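Local coordinates for protein SAP-like pentraxin (Limulus polyphemus, PDB 3FLP) that probably acts as an invertebrate lectin of the pentraxin family, binding sugar ligands through two calcium ions per subunit in two stacked heptameric rings, at residues D6-F11 / R39-H44; S89-I94 / S120-M125; H101-W106 / H176-V181; A182-I187 / S212-L217. All blocks are in the same frame, centred on the assembly; numbering follows the deposited sequence.

Contact 1. Residues D6-F11 / R39-H44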
loop_
_atom_site.group_PDB
_atom_site.type_symbol
_atom_site.label_atom_id
_atom_site.label_comp_id
_atom_site.label_asym_id
_atom_site.label_seq_id
_atom_site.Cartn_x
_atom_site.Cartn_y
_atom_site.Cartn_z
ATOM N N ASP A 6 17.896 -23.616 11.432
ATOM C CA ASP A 6 18.108 -24.784 10.582
ATOM C C ASP A 6 19.554 -25.288 10.599
ATOM O O ASP A 6 19.899 -26.217 9.861
ATOM C CB ASP A 6 17.685 -24.494 9.125
ATOM C CG ASP A 6 16.166 -24.343 8.959
ATOM O OD1 ASP A 6 15.407 -25.212 9.445
ATOM O OD2 ASP A 6 15.729 -23.360 8.328
ATOM N N VAL A 7 20.408 -24.672 11.415
ATOM C CA VAL A 7 21.797 -25.127 11.521
ATOM C C VAL A 7 21.711 -26.500 12.177
ATOM O O VAL A 7 20.875 -26.720 13.054
ATOM C CB VAL A 7 22.646 -24.180 12.416
ATOM C CG1 VAL A 7 23.967 -24.854 12.822
ATOM C CG2 VAL A 7 22.932 -22.891 11.665
ATOM N N LYS A 8 22.550 -27.433 11.748
ATOM C CA LYS A 8 22.512 -28.759 12.337
ATOM C C LYS A 8 23.904 -29.211 12.768
ATOM O O LYS A 8 24.923 -28.693 12.302
ATOM C CB LYS A 8 21.925 -29.773 11.340
ATOM C CG LYS A 8 22.905 -30.225 10.267
ATOM C CD LYS A 8 22.304 -31.287 9.350
ATOM C CE LYS A 8 23.278 -31.634 8.227
ATOM N NZ LYS A 8 22.711 -32.650 7.300
ATOM N N ILE A 9 23.933 -30.180 13.672
ATOM C CA ILE A 9 25.183 -30.736 14.164
ATOM C C ILE A 9 25.113 -32.234 13.910
ATOM O O ILE A 9 24.110 -32.876 14.235
ATOM C CB ILE A 9 25.354 -30.518 15.691
ATOM C CG1 ILE A 9 25.416 -29.019 16.017
ATOM C CG2 ILE A 9 26.605 -31.240 16.177
ATOM C CD1 ILE A 9 26.644 -28.322 15.495
ATOM N N SER A 10 26.163 -32.783 13.314
ATOM C CA SER A 10 26.225 -34.214 13.053
ATOM C C SER A 10 27.149 -34.865 14.074
ATOM O O SER A 10 28.269 -34.402 14.293
ATOM C CB SER A 10 26.760 -34.486 11.640
ATOM O OG SER A 10 25.907 -33.936 10.654
ATOM N N PHE A 11 26.655 -35.924 14.708
ATOM C CA PHE A 11 27.415 -36.692 15.691
ATOM C C PHE A 11 27.735 -37.967 14.914
ATOM O O PHE A 11 26.952 -38.911 14.904
ATOM C CB PHE A 11 26.527 -36.977 16.908
ATOM C CG PHE A 11 26.130 -35.735 17.668
ATOM C CD1 PHE A 11 26.956 -35.213 18.657
ATOM C CD2 PHE A 11 24.953 -35.061 17.356
ATOM C CE1 PHE A 11 26.618 -34.032 19.325
ATOM C CE2 PHE A 11 24.606 -33.882 18.014
ATOM C CZ PHE A 11 25.442 -33.366 19.002
ATOM N N ARG A 39 14.892 -31.431 16.414
ATOM C CA ARG A 39 14.746 -32.225 15.202
ATOM C C ARG A 39 15.941 -33.178 15.167
ATOM O O ARG A 39 17.085 -32.758 15.356
ATOM C CB ARG A 39 14.724 -31.302 13.978
ATOM C CG ARG A 39 13.484 -30.397 13.949
ATOM C CD ARG A 39 13.602 -29.195 13.007
ATOM N NE ARG A 39 12.548 -28.237 13.326
ATOM C CZ ARG A 39 11.259 -28.418 13.039
ATOM N NH1 ARG A 39 10.860 -29.519 12.404
ATOM N NH2 ARG A 39 10.357 -27.527 13.440
ATOM N N ILE A 40 15.673 -34.462 14.952
ATOM C CA ILE A 40 16.738 -35.455 14.914
ATOM C C ILE A 40 16.638 -36.433 13.749
ATOM O O ILE A 40 15.545 -36.763 13.272
ATOM C CB ILE A 40 16.792 -36.306 16.222
ATOM C CG1 ILE A 40 15.426 -36.952 16.481
ATOM C CG2 ILE A 40 17.231 -35.448 17.398
ATOM C CD1 ILE A 40 15.409 -37.924 17.652
ATOM N N LYS A 41 17.808 -36.879 13.301
ATOM C CA LYS A 41 17.939 -37.856 12.230
ATOM C C LYS A 41 18.840 -38.917 12.854
ATOM O O LYS A 41 20.056 -38.765 12.892
ATOM C CB LYS A 41 18.619 -37.238 11.007
ATOM C CG LYS A 41 18.919 -38.257 9.911
ATOM C CD LYS A 41 19.815 -37.688 8.833
ATOM C CE LYS A 41 19.145 -36.545 8.092
ATOM N NZ LYS A 41 19.977 -36.108 6.930
ATOM N N PRO A 42 18.248 -40.003 13.371
ATOM C CA PRO A 42 19.032 -41.067 14.003
ATOM C C PRO A 42 19.810 -41.961 13.042
ATOM O O PRO A 42 19.337 -42.270 11.943
ATOM C CB PRO A 42 17.975 -41.827 14.797
ATOM C CG PRO A 42 16.776 -41.737 13.896
ATOM C CD PRO A 42 16.803 -40.304 13.414
ATOM N N PHE A 43 21.006 -42.371 13.465
ATOM C CA PHE A 43 21.851 -43.244 12.653
ATOM C C PHE A 43 21.802 -44.701 13.116
ATOM O O PHE A 43 22.268 -45.587 12.403
ATOM C CB PHE A 43 23.309 -42.773 12.670
ATOM C CG PHE A 43 23.570 -41.532 11.850
ATOM C CD1 PHE A 43 22.644 -41.084 10.905
ATOM C CD2 PHE A 43 24.768 -40.836 11.989
ATOM C CE1 PHE A 43 22.913 -39.961 10.114
ATOM C CE2 PHE A 43 25.045 -39.715 11.201
ATOM C CZ PHE A 43 24.115 -39.278 10.263
ATOM N N HIS A 44 21.258 -44.957 14.305
ATOM C CA HIS A 44 21.167 -46.334 14.794
ATOM C C HIS A 44 19.931 -46.634 15.635
ATOM O O HIS A 44 19.339 -45.748 16.253
ATOM C CB HIS A 44 22.444 -46.736 15.559
ATOM C CG HIS A 44 22.801 -45.826 16.698
ATOM N ND1 HIS A 44 22.059 -45.748 17.858
ATOM C CD2 HIS A 44 23.847 -44.979 16.866
ATOM C CE1 HIS A 44 22.631 -44.896 18.690
ATOM N NE2 HIS A 44 23.717 -44.415 18.113
#

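Contact 2. Residues S89-I94 / S120-M125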
loop_
_atom_site.group_PDB
_atom_site.type_symbol
_atom_site.label_atom_id
_atom_site.label_comp_id
_atom_site.label_asym_id
_atom_site.label_seq_id
_atom_site.Cartn_x
_atom_site.Cartn_y
_atom_site.Cartn_z
ATOM N N SER A 89 6.099 -45.581 23.849
ATOM C CA SER A 89 6.228 -45.879 22.435
ATOM C C SER A 89 5.375 -44.946 21.583
ATOM O O SER A 89 4.300 -44.501 21.995
ATOM C CB SER A 89 5.899 -47.353 22.149
ATOM O OG SER A 89 4.581 -47.673 22.522
ATOM N N CYS A 90 5.896 -44.626 20.403
ATOM C CA CYS A 90 5.222 -43.742 19.468
ATOM C C CYS A 90 4.756 -44.534 18.249
ATOM O O CYS A 90 5.506 -45.344 17.701
ATOM C CB CYS A 90 6.171 -42.629 19.018
ATOM S SG CYS A 90 6.591 -41.356 20.263
ATOM N N PRO A 91 3.512 -44.297 17.801
ATOM C CA PRO A 91 2.945 -44.993 16.643
ATOM C C PRO A 91 3.516 -44.491 15.324
ATOM O O PRO A 91 2.780 -43.996 14.470
ATOM C CB PRO A 91 1.458 -44.696 16.770
ATOM C CG PRO A 91 1.477 -43.271 17.246
ATOM C CD PRO A 91 2.573 -43.280 18.311
ATOM N N ILE A 92 4.828 -44.608 15.158
ATOM C CA ILE A 92 5.470 -44.167 13.931
ATOM C C ILE A 92 6.677 -45.042 13.635
ATOM O O ILE A 92 7.480 -45.328 14.522
ATOM C CB ILE A 92 5.910 -42.673 14.014
ATOM C CG1 ILE A 92 6.499 -42.226 12.672
ATOM C CG2 ILE A 92 6.931 -42.477 15.119
ATOM C CD1 ILE A 92 6.794 -40.733 12.595
ATOM N N GLU A 93 6.788 -45.493 12.390
ATOM C CA GLU A 93 7.907 -46.332 12.004
ATOM C C GLU A 93 9.110 -45.455 11.694
ATOM O O GLU A 93 9.019 -44.520 10.905
ATOM C CB GLU A 93 7.552 -47.189 10.791
ATOM C CG GLU A 93 8.706 -48.065 10.340
ATOM C CD GLU A 93 8.255 -49.286 9.569
ATOM O OE1 GLU A 93 7.442 -49.137 8.632
ATOM O OE2 GLU A 93 8.724 -50.396 9.899
ATOM N N ILE A 94 10.235 -45.761 12.329
ATOM C CA ILE A 94 11.448 -44.990 12.135
ATOM C C ILE A 94 12.345 -45.544 11.036
ATOM O O ILE A 94 12.650 -46.734 11.002
ATOM C CB ILE A 94 12.297 -44.918 13.442
ATOM C CG1 ILE A 94 11.550 -44.123 14.519
ATOM C CG2 ILE A 94 13.660 -44.284 13.148
ATOM C CD1 ILE A 94 11.339 -42.647 14.177
ATOM N N SER A 120 2.810 -34.811 17.317
ATOM C CA SER A 120 1.645 -35.546 17.814
ATOM C C SER A 120 1.959 -36.284 19.106
ATOM O O SER A 120 3.038 -36.838 19.258
ATOM C CB SER A 120 1.153 -36.559 16.773
ATOM O OG SER A 120 0.599 -35.907 15.643
ATOM N N PRO A 121 1.009 -36.301 20.050
ATOM C CA PRO A 121 1.199 -36.983 21.337
ATOM C C PRO A 121 1.313 -38.498 21.191
ATOM O O PRO A 121 0.521 -39.116 20.485
ATOM C CB PRO A 121 -0.035 -36.563 22.138
ATOM C CG PRO A 121 -1.091 -36.386 21.069
ATOM C CD PRO A 121 -0.326 -35.674 19.969
ATOM N N CYS A 122 2.304 -39.093 21.847
ATOM C CA CYS A 122 2.487 -40.542 21.785
ATOM C C CYS A 122 1.893 -41.185 23.031
ATOM O O CYS A 122 1.587 -42.375 23.039
ATOM C CB CYS A 122 3.967 -40.914 21.711
ATOM S SG CYS A 122 4.906 -40.198 20.326
ATOM N N GLY A 123 1.739 -40.388 24.085
ATOM C CA GLY A 123 1.190 -40.903 25.325
ATOM C C GLY A 123 1.829 -40.238 26.529
ATOM O O GLY A 123 2.725 -39.408 26.381
ATOM N N THR A 124 1.375 -40.607 27.720
ATOM C CA THR A 124 1.907 -40.030 28.944
ATOM C C THR A 124 2.212 -41.104 29.977
ATOM O O THR A 124 1.816 -42.261 29.833
ATOM C CB THR A 124 0.905 -39.042 29.573
ATOM O OG1 THR A 124 -0.282 -39.754 29.941
ATOM C CG2 THR A 124 0.532 -37.931 28.580
ATOM N N MET A 125 2.929 -40.704 31.021
ATOM C CA MET A 125 3.278 -41.605 32.102
ATOM C C MET A 125 3.284 -40.822 33.415
ATOM O O MET A 125 3.766 -39.685 33.472
ATOM C CB MET A 125 4.645 -42.238 31.843
ATOM C CG MET A 125 4.990 -43.346 32.822
ATOM S SD MET A 125 6.250 -44.442 32.173
ATOM C CE MET A 125 5.273 -45.417 31.045
#

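Contact 3. Residues H101-W106 / H176-V181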
loop_
_atom_site.group_PDB
_atom_site.type_symbol
_atom_site.label_atom_id
_atom_site.label_comp_id
_atom_site.label_asym_id
_atom_site.label_seq_id
_atom_site.Cartn_x
_atom_site.Cartn_y
_atom_site.Cartn_z
ATOM N N HIS A 101 10.634 -34.910 14.382
ATOM C CA HIS A 101 10.652 -33.907 15.428
ATOM C C HIS A 101 10.270 -34.655 16.689
ATOM O O HIS A 101 9.268 -35.367 16.724
ATOM C CB HIS A 101 9.662 -32.764 15.174
ATOM C CG HIS A 101 9.790 -31.645 16.164
ATOM N ND1 HIS A 101 9.207 -31.684 17.414
ATOM C CD2 HIS A 101 10.505 -30.494 16.119
ATOM C CE1 HIS A 101 9.559 -30.608 18.095
ATOM N NE2 HIS A 101 10.346 -29.869 17.333
ATOM N N VAL A 102 11.084 -34.511 17.719
ATOM C CA VAL A 102 10.832 -35.195 18.974
ATOM C C VAL A 102 10.815 -34.196 20.116
ATOM O O VAL A 102 11.586 -33.234 20.133
ATOM C CB VAL A 102 11.919 -36.284 19.234
ATOM C CG1 VAL A 102 11.884 -36.738 20.685
ATOM C CG2 VAL A 102 11.681 -37.475 18.313
ATOM N N CYS A 103 9.917 -34.418 21.063
ATOM C CA CYS A 103 9.827 -33.536 22.199
ATOM C C CYS A 103 9.486 -34.310 23.474
ATOM O O CYS A 103 8.656 -35.215 23.457
ATOM C CB CYS A 103 8.780 -32.445 21.937
ATOM S SG CYS A 103 9.042 -31.009 23.016
ATOM N N HIS A 104 10.162 -33.958 24.565
ATOM C CA HIS A 104 9.933 -34.571 25.869
ATOM C C HIS A 104 9.368 -33.494 26.783
ATOM O O HIS A 104 9.970 -32.431 26.940
ATOM C CB HIS A 104 11.238 -35.087 26.487
ATOM C CG HIS A 104 11.767 -36.335 25.852
ATOM N ND1 HIS A 104 12.246 -36.371 24.559
ATOM C CD2 HIS A 104 11.933 -37.583 26.350
ATOM C CE1 HIS A 104 12.691 -37.586 24.291
ATOM N NE2 HIS A 104 12.513 -38.339 25.361
ATOM N N VAL A 105 8.215 -33.767 27.379
ATOM C CA VAL A 105 7.568 -32.830 28.288
ATOM C C VAL A 105 7.573 -33.417 29.699
ATOM O O VAL A 105 7.048 -34.508 29.924
ATOM C CB VAL A 105 6.112 -32.574 27.849
ATOM C CG1 VAL A 105 5.361 -31.790 28.910
ATOM C CG2 VAL A 105 6.108 -31.816 26.512
ATOM N N TRP A 106 8.170 -32.696 30.644
ATOM C CA TRP A 106 8.240 -33.169 32.020
ATOM C C TRP A 106 7.782 -32.131 33.028
ATOM O O TRP A 106 8.165 -30.962 32.954
ATOM C CB TRP A 106 9.663 -33.580 32.399
ATOM C CG TRP A 106 9.777 -33.931 33.862
ATOM C CD1 TRP A 106 9.242 -35.022 34.488
ATOM C CD2 TRP A 106 10.418 -33.158 34.884
ATOM N NE1 TRP A 106 9.511 -34.979 35.837
ATOM C CE2 TRP A 106 10.232 -33.846 36.107
ATOM C CE3 TRP A 106 11.133 -31.952 34.885
ATOM C CZ2 TRP A 106 10.735 -33.369 37.322
ATOM C CZ3 TRP A 106 11.635 -31.475 36.097
ATOM C CH2 TRP A 106 11.432 -32.186 37.299
ATOM N N HIS A 176 -1.183 -28.965 22.420
ATOM C CA HIS A 176 -1.371 -28.021 21.323
ATOM C C HIS A 176 -0.106 -27.216 21.041
ATOM O O HIS A 176 0.258 -27.002 19.883
ATOM C CB HIS A 176 -2.519 -27.050 21.620
ATOM C CG HIS A 176 -2.592 -25.903 20.657
ATOM N ND1 HIS A 176 -2.870 -26.071 19.316
ATOM C CD2 HIS A 176 -2.370 -24.577 20.830
ATOM C CE1 HIS A 176 -2.813 -24.902 18.704
ATOM N NE2 HIS A 176 -2.511 -23.979 19.600
ATOM N N GLN A 177 0.557 -26.759 22.098
ATOM C CA GLN A 177 1.774 -25.979 21.935
ATOM C C GLN A 177 2.900 -26.778 21.268
ATOM O O GLN A 177 3.643 -26.240 20.451
ATOM C CB GLN A 177 2.229 -25.431 23.290
ATOM C CG GLN A 177 1.244 -24.430 23.884
ATOM C CD GLN A 177 1.715 -23.874 25.217
ATOM O OE1 GLN A 177 2.138 -24.625 26.102
ATOM N NE2 GLN A 177 1.638 -22.560 25.371
ATOM N N VAL A 178 3.023 -28.058 21.601
ATOM C CA VAL A 178 4.067 -28.875 20.990
ATOM C C VAL A 178 3.834 -28.987 19.480
ATOM O O VAL A 178 4.785 -28.999 18.703
ATOM C CB VAL A 178 4.123 -30.288 21.608
ATOM C CG1 VAL A 178 5.145 -31.139 20.877
ATOM C CG2 VAL A 178 4.516 -30.192 23.075
ATOM N N SER A 179 2.573 -29.043 19.059
ATOM C CA SER A 179 2.286 -29.142 17.634
ATOM C C SER A 179 2.707 -27.855 16.925
ATOM O O SER A 179 3.126 -27.896 15.768
ATOM C CB SER A 179 0.799 -29.428 17.379
ATOM O OG SER A 179 -0.002 -28.280 17.571
ATOM N N THR A 180 2.618 -26.713 17.609
ATOM C CA THR A 180 3.027 -25.455 16.977
ATOM C C THR A 180 4.549 -25.362 16.940
ATOM O O THR A 180 5.111 -24.625 16.133
ATOM C CB THR A 180 2.462 -24.195 17.703
ATOM O OG1 THR A 180 3.075 -24.047 18.992
ATOM C CG2 THR A 180 0.957 -24.312 17.876
ATOM N N VAL A 181 5.219 -26.109 17.815
ATOM C CA VAL A 181 6.679 -26.120 17.843
ATOM C C VAL A 181 7.212 -26.980 16.686
ATOM O O VAL A 181 8.149 -26.588 15.986
ATOM C CB VAL A 181 7.220 -26.704 19.183
ATOM C CG1 VAL A 181 8.732 -26.879 19.110
ATOM C CG2 VAL A 181 6.859 -25.794 20.348
#

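Contact 4. Residues A182-I187 / S212-L217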
loop_
_atom_site.group_PDB
_atom_site.type_symbol
_atom_site.label_atom_id
_atom_site.label_comp_id
_atom_site.label_asym_id
_atom_site.label_seq_id
_atom_site.Cartn_x
_atom_site.Cartn_y
_atom_site.Cartn_z
ATOM N N ALA A 182 6.602 -28.144 16.478
ATOM C CA ALA A 182 7.047 -29.068 15.433
ATOM C C ALA A 182 6.832 -28.602 13.990
ATOM O O ALA A 182 7.661 -28.877 13.125
ATOM C CB ALA A 182 6.394 -30.438 15.632
ATOM N N SER A 183 5.729 -27.907 13.728
ATOM C CA SER A 183 5.433 -27.444 12.372
ATOM C C SER A 183 6.620 -26.775 11.709
ATOM O O SER A 183 7.163 -25.796 12.220
ATOM C CB SER A 183 4.248 -26.481 12.359
ATOM O OG SER A 183 3.048 -27.172 12.660
ATOM N N CYS A 184 7.010 -27.316 10.559
ATOM C CA CYS A 184 8.140 -26.788 9.808
ATOM C C CYS A 184 7.905 -25.364 9.307
ATOM O O CYS A 184 8.821 -24.543 9.317
ATOM C CB CYS A 184 8.454 -27.695 8.622
ATOM S SG CYS A 184 9.775 -28.930 8.868
ATOM N N ASN A 185 6.681 -25.076 8.870
ATOM C CA ASN A 185 6.349 -23.747 8.366
ATOM C C ASN A 185 5.605 -22.916 9.398
ATOM O O ASN A 185 4.984 -21.909 9.061
ATOM C CB ASN A 185 5.500 -23.851 7.098
ATOM C CG ASN A 185 6.202 -24.610 5.988
ATOM O OD1 ASN A 185 7.341 -24.295 5.622
ATOM N ND2 ASN A 185 5.525 -25.618 5.441
ATOM N N GLY A 186 5.668 -23.344 10.656
ATOM C CA GLY A 186 4.994 -22.618 11.718
ATOM C C GLY A 186 5.816 -21.437 12.195
ATOM O O GLY A 186 6.673 -20.935 11.469
ATOM N N ILE A 187 5.565 -20.995 13.422
ATOM C CA ILE A 187 6.286 -19.857 13.977
ATOM C C ILE A 187 7.701 -20.219 14.414
ATOM O O ILE A 187 8.524 -19.336 14.647
ATOM C CB ILE A 187 5.523 -19.258 15.176
ATOM C CG1 ILE A 187 5.437 -20.283 16.307
ATOM C CG2 ILE A 187 4.114 -18.850 14.739
ATOM C CD1 ILE A 187 4.679 -19.786 17.521
ATOM N N SER A 212 20.420 -28.221 8.161
ATOM C CA SER A 212 19.361 -29.217 8.139
ATOM C C SER A 212 18.351 -28.885 7.046
ATOM O O SER A 212 17.921 -27.741 6.926
ATOM C CB SER A 212 18.641 -29.247 9.479
ATOM O OG SER A 212 17.339 -29.770 9.313
ATOM N N HIS A 213 17.976 -29.884 6.254
ATOM C CA HIS A 213 17.000 -29.682 5.188
ATOM C C HIS A 213 15.689 -30.397 5.484
ATOM O O HIS A 213 14.965 -30.790 4.571
ATOM C CB HIS A 213 17.564 -30.150 3.843
ATOM C CG HIS A 213 18.770 -29.378 3.409
ATOM N ND1 HIS A 213 20.052 -29.743 3.759
ATOM C CD2 HIS A 213 18.881 -28.204 2.743
ATOM C CE1 HIS A 213 20.902 -28.825 3.332
ATOM N NE2 HIS A 213 20.217 -27.880 2.714
ATOM N N MET A 214 15.384 -30.563 6.765
ATOM C CA MET A 214 14.142 -31.208 7.167
ATOM C C MET A 214 12.966 -30.328 6.787
ATOM O O MET A 214 11.947 -30.809 6.292
ATOM C CB MET A 214 14.102 -31.422 8.684
ATOM C CG MET A 214 12.707 -31.768 9.213
ATOM S SD MET A 214 12.649 -32.139 10.981
ATOM C CE MET A 214 11.083 -33.001 11.104
ATOM N N CYS A 215 13.130 -29.032 7.020
ATOM C CA CYS A 215 12.087 -28.056 6.768
ATOM C C CYS A 215 12.239 -27.255 5.472
ATOM O O CYS A 215 11.292 -27.143 4.693
ATOM C CB CYS A 215 12.019 -27.106 7.962
ATOM S SG CYS A 215 11.401 -27.861 9.504
ATOM N N SER A 216 13.422 -26.685 5.255
ATOM C CA SER A 216 13.694 -25.901 4.055
ATOM C C SER A 216 14.734 -26.595 3.189
ATOM O O SER A 216 15.798 -26.984 3.675
ATOM C CB SER A 216 14.215 -24.507 4.426
ATOM O OG SER A 216 13.213 -23.732 5.050
ATOM N N LEU A 217 14.421 -26.747 1.906
ATOM C CA LEU A 217 15.332 -27.381 0.960
ATOM C C LEU A 217 16.383 -26.382 0.498
ATOM O O LEU A 217 17.474 -26.813 0.066
ATOM C CB LEU A 217 14.560 -27.930 -0.250
ATOM C CG LEU A 217 13.593 -29.088 0.027
ATOM C CD1 LEU A 217 13.058 -29.621 -1.288
ATOM C CD2 LEU A 217 14.313 -30.203 0.783
ATOM O OXT LEU A 217 16.087 -25.175 0.589
#

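Contact 1. Residues D6-F11 / R39-H44
The ring of Phe43 meets the backbone of Phe11: its CD2 lies 4.1 Å from Phe11 O, which approaches obliquely. CG of Phe43 is anti to its carbonyl carbon (chi1 -74°), and this turns the ring toward strand 7-11. The ring of Phe11 points elsewhere. One of its faces carries Ile9 CG2 of its own strand, 3.7 Å above the plane and offset toward the rim. Its other neighbours include Leu22 and Val207.

The second touch is between two lysines. Lys8 NZ and Lys41 NZ come within 4.4 Å of each other. Both form salt bridges to Glu162 OE1, so one carboxylate oxygen holds the two like charges together. Glu171 of a neighbouring subunit adds a salt bridge to Lys41 and a long, weak ion pair to Lys8. The cluster therefore reaches across a subunit interface.

No hydrogen bond joins the two segments directly. At the closest matched positions the CA atoms of Lys8 and Arg39 are still 9.0 Å apart. Strand 161-169 fills the space between, pairing antiparallel with both strand 7-11 and strand 33-42. Strand 207-211 flanks strand 7-11 on its other edge, within the same curved sheet of the pentraxin fold.

Contact 2. Residues S89-I94 / S120-M125
The disulfide Cys90-Cys122 ties together two strands of the pentraxin beta-sandwich. Strand 86-90 is an outermost strand of the seven-stranded sheet within this chain. Strand 120-125 belongs to the other sheet, where it pairs with strand 112-117. The bond thus joins the two sheets covalently.

The tight part of the contact is the bridge itself. Cys90 SG and Cys122 SG are 2.0 Å apart, and chi3 is 95°, near the value a relaxed disulfide adopts. Both sulfurs stand beside their own backbone N (chi1 -71° in Cys90 and -57° in Cys122), where they meet each other across the gap between the strands. The CA atoms of Cys90 and Cys122 lie 4.8 Å apart. Ala117 packs on both cysteines, and Leu76 packs on Cys90, which is buried.

Away from the bridge the contact is loose. No hydrogen bond crosses between the segments. Ser89 and Pro91, on either side of Cys90 in the chain, are exposed and add only marginal packing. The Ser89 side chain points away from strand 120-125, although Ser89 O comes 3.6 Å from Cys122 CB. Pro91 is the centre of an inverse gamma turn, where Ile92 N makes a weak hydrogen bond to Cys90 O. The chain turns a corner at Pro91 and Ile92. The Pro91 ring reaches back to the bridge at one point, with CD 4.4 Å from Cys122 SG.

Contact 3. Residues H101-W106 / H176-V181
Val178 and Val181, one helical turn apart, meet three alternate residues of strand 100-107. Val178 takes two of them. Its CG1 packs 4.0 Å from Cys103 CB, and its CG2 packs 4.1 Å from Val105 CG2. One branch thus serves each strand residue. Val181 CG1 comes 3.8 Å from His101 NE2, and the two side chains cross at about a right angle. The His101 ring is carried toward the helix by its first torsion, with CG anti to the backbone N (chi1 -173°).

Next come the partners behind each side. Cys103 is held by its disulfide to Cys37 of strand 33-42, and Cys37 also packs on His101 and Val181. Tyr116 packs on Val105 and Val178. Ser179 OG donates a hydrogen bond to His176 O (2.7 Å) on the helix face turned away from the strand. A neighbouring subunit packs its Leu217 on Val181 and accepts a hydrogen bond from Gln177 NE2 at the carbonyl of its His213.

The short axes approach to 9.8 Å and run roughly antiparallel, with 147° between their directions. A single short helix laid on one sheet of a beta-sandwich in this way is a hallmark of the pentraxin fold.

Contact 4. Residues A182-I187 / S212-L217
Beyond Ala182, the last residue of helix 175-182, both segments are irregular. This is the single helix of the pentraxin fold. Ser183 is the first residue to leave the helical conformation, and a type I beta turn runs from Ser183 to Gly186. Its closing bond, Gly186 N to Ser183 O, is weak. Segment 212-217 is the C-terminal tail of the chain and follows strand 207-211. The two pieces come closest at Cys184 and Cys215, whose CA atoms are 5.1 Å apart, and a disulfide joins them there.

Cys184 SG and Cys215 SG are 2.0 Å apart, with chi3 -77°. Cys215 SG is anti to its carbonyl carbon (chi1 -69°). The first torsion of Cys184, -96°, lies away from the usual staggered values. No hydrogen bond runs between the segments, so the bridge is the main direct link at this surface site.

Arg39 packs on both cysteines and donates a hydrogen bond from NH2 to Ala182 O, while Arg188 packs on Cys215 and bonds to Cys184 O. In a neighbouring subunit, Trp169 stacks edge-to-face with His213 and donates from NE1 to Leu217 O, and Glu171 bonds to His213. The disulfide thus tethers a tail that takes part in the subunit interface.

Met214 touches the bridge with its CG, 4.1 Å from Cys184 SG.

In the fold
Contacts 1, 2 and 3 reach one antiparallel sheet of the pentraxin sandwich, where strands 33-42 and 100-107 are neighbours. Contact 2 ties that sheet to the other, and contact 3 lays helix 175-182 on it. Contact 4 follows the helix. Along the chain contact 1 closes first, contacts 2 and 3 interleave, and contact 4 comes after both. Centres of contacts 2 and 3 are 12 Å apart, while the centre of contact 4 lies about 14 Å from those of contacts 1 and 3. Arg39 of contact 1 touches both contact 3 and contact 4. Contacts 1, 3 and 4 also meet neighbouring subunits; contact 2 touches no other chain.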